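Long-range contact in IPT/TIG domain-containing protein BACOVA_02650 (Bacteroides ovatus, PDB 5E7H), which binds polysaccharide at the cell surface and probably captures xyloglucan before its transport into the periplasm for degradation: residues 158-163 / 255-260. Numbering follows the deposited sequence.
Sequences DDLKLQ and FRIVRK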
# COMPACT_ATOMS: atom_id res chain seq x y z
N ASP A 158 16.18 -9.15 -2.91
CA ASP A 158 15.67 -9.95 -1.79
C ASP A 158 15.40 -9.13 -0.53
O ASP A 158 14.65 -9.58 0.35
CB ASP A 158 16.65 -11.08 -1.43
CG ASP A 158 16.60 -12.25 -2.40
OD1 ASP A 158 15.53 -12.48 -3.02
OD2 ASP A 158 17.62 -12.96 -2.53
N ASP A 159 16.03 -7.95 -0.42
CA ASP A 159 15.87 -7.10 0.77
C ASP A 159 14.83 -5.98 0.57
O ASP A 159 14.72 -5.10 1.43
CB ASP A 159 17.21 -6.49 1.17
CG ASP A 159 18.22 -7.51 1.65
OD1 ASP A 159 17.84 -8.67 1.92
OD2 ASP A 159 19.40 -7.14 1.75
N LEU A 160 14.10 -6.01 -0.55
CA LEU A 160 13.11 -4.98 -0.88
C LEU A 160 11.70 -5.57 -1.01
O LEU A 160 11.54 -6.75 -1.36
CB LEU A 160 13.50 -4.29 -2.20
CG LEU A 160 14.85 -3.57 -2.17
CD1 LEU A 160 15.21 -3.07 -3.57
CD2 LEU A 160 14.84 -2.41 -1.18
N LYS A 161 10.70 -4.74 -0.79
CA LYS A 161 9.32 -5.13 -1.02
C LYS A 161 8.56 -4.07 -1.79
O LYS A 161 8.89 -2.88 -1.74
CB LYS A 161 8.61 -5.45 0.31
CG LYS A 161 8.64 -4.39 1.35
CD LYS A 161 8.12 -4.93 2.69
CE LYS A 161 8.14 -3.84 3.71
NZ LYS A 161 7.60 -4.31 5.03
N LEU A 162 7.56 -4.53 -2.52
CA LEU A 162 6.60 -3.66 -3.19
C LEU A 162 5.39 -3.53 -2.28
O LEU A 162 4.79 -4.54 -1.91
CB LEU A 162 6.18 -4.23 -4.54
CG LEU A 162 5.10 -3.46 -5.29
CD1 LEU A 162 5.65 -2.12 -5.79
CD2 LEU A 162 4.57 -4.28 -6.43
N GLN A 163 5.03 -2.30 -1.95
CA GLN A 163 3.84 -2.01 -1.15
C GLN A 163 2.91 -1.16 -1.98
O GLN A 163 3.34 -0.40 -2.85
CB GLN A 163 4.17 -1.24 0.14
CG GLN A 163 4.94 -1.97 1.16
CD GLN A 163 5.13 -1.11 2.40
OE1 GLN A 163 5.18 0.13 2.32
NE2 GLN A 163 5.23 -1.75 3.54
N PHE A 255 1.86 2.96 -5.17
CA PHE A 255 2.85 1.91 -5.31
C PHE A 255 4.20 2.47 -4.88
O PHE A 255 4.56 3.59 -5.26
CB PHE A 255 2.93 1.39 -6.75
CG PHE A 255 1.69 0.68 -7.22
CD1 PHE A 255 1.56 -0.69 -7.08
CD2 PHE A 255 0.64 1.40 -7.81
CE1 PHE A 255 0.40 -1.35 -7.50
CE2 PHE A 255 -0.52 0.75 -8.23
CZ PHE A 255 -0.63 -0.62 -8.07
N ARG A 256 4.95 1.68 -4.11
CA ARG A 256 6.20 2.13 -3.51
C ARG A 256 7.10 0.94 -3.27
O ARG A 256 6.63 -0.17 -3.00
CB ARG A 256 5.90 2.91 -2.21
CG ARG A 256 5.07 2.14 -1.18
CD ARG A 256 4.39 3.11 -0.20
NE ARG A 256 3.58 2.43 0.82
CZ ARG A 256 2.27 2.29 0.80
NH1 ARG A 256 1.53 2.69 -0.21
NH2 ARG A 256 1.68 1.71 1.85
N ILE A 257 8.40 1.17 -3.39
CA ILE A 257 9.41 0.15 -3.12
C ILE A 257 10.16 0.57 -1.89
O ILE A 257 10.72 1.66 -1.85
CB ILE A 257 10.39 -0.04 -4.31
CG1 ILE A 257 9.63 -0.55 -5.53
CG2 ILE A 257 11.50 -0.99 -3.92
CD1 ILE A 257 10.46 -0.60 -6.81
N VAL A 258 10.14 -0.28 -0.86
CA VAL A 258 10.76 0.03 0.42
C VAL A 258 11.62 -1.12 0.91
O VAL A 258 11.52 -2.24 0.40
CB VAL A 258 9.69 0.35 1.50
CG1 VAL A 258 8.86 1.56 1.10
CG2 VAL A 258 8.78 -0.82 1.74
N ARG A 259 12.47 -0.86 1.90
CA ARG A 259 13.27 -1.92 2.49
C ARG A 259 12.39 -2.84 3.34
O ARG A 259 11.46 -2.38 4.01
CB ARG A 259 14.38 -1.34 3.35
CG ARG A 259 15.43 -0.63 2.56
CD ARG A 259 16.39 0.11 3.47
NE ARG A 259 17.58 0.54 2.77
CZ ARG A 259 17.65 1.59 1.95
NH1 ARG A 259 16.59 2.36 1.71
NH2 ARG A 259 18.80 1.88 1.37
N LYS A 260 12.70 -4.13 3.32
CA LYS A 260 12.09 -5.06 4.25
C LYS A 260 12.52 -4.74 5.67
O LYS A 260 13.62 -4.22 5.88
CB LYS A 260 12.47 -6.49 3.89
CG LYS A 260 11.81 -7.02 2.64
CD LYS A 260 12.15 -8.50 2.45
CE LYS A 260 11.56 -9.04 1.16
NZ LYS A 260 11.93 -10.47 0.96
OXT LYS A 260 11.79 -5.02 6.62
O HOH W 1 12.75 -12.17 -1.36
O HOH W 2 15.76 -4.82 4.11
O HOH W 3 12.31 -9.51 -2.31
O HOH W 4 9.35 -6.30 6.15
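Lys161 and Gln163 pair antiparallel with Val258 and Arg256, and in each of these hydrogen-bonded pairs N and O of one residue bond O and N of the other; the N-to-C directions of the two short strand segments are 149° apart. The Arg256 N to Gln163 O bond is the most bent of the four, at 143°. Register fixes which side chains meet: Lys161, Gln163, Arg256 and Val258 share one face, Leu162 and Ile257 the other. CG of Arg256 sits between its own backbone N and carbonyl carbon (chi1 55°), and from there the extended chain crosses Gln163 obliquely. Arg256 NE donates to Gln163 OE1 at 3.2 Å, a bent bond between amide and guanidinium planes 79° apart, while Gln163 CB lies over one guanidinium face, toward its rim. Thr11 also bonds both OE1 and NE, Arg256 NH1 donates to Asn254 O, and Glu165 forms a salt bridge with NH2, so Gln163 OE1 and all three guanidinium nitrogens have partners. Val258 CG2 touches both neighbours, 3.6 Å from Lys161 CG and 3.7 Å from Gln163 CD. On the reverse face, Leu162 CD1 approaches Ile257 CG1 loosely, at 4.3 Å. Past the last pair, Lys260 N donates almost straight to Asp159 O at 2.9 Å, and the extended Lys260 side chain continues past the end of the strand, where NZ bonds Asp158 O, also at 2.9 Å. One water joins Lys161 NZ to the terminal OXT of Lys260. The contact joins the C-terminal strand and last residue to strand 160-168 in the xyloglucan-binding domain: strand 160-168 lies between strands 246-259 and 207-213, strand 89-91 pairs with 246-259, and Leu162 packs on Ile179 and Met181 of strand 176-181 in the five-stranded antiparallel sheet.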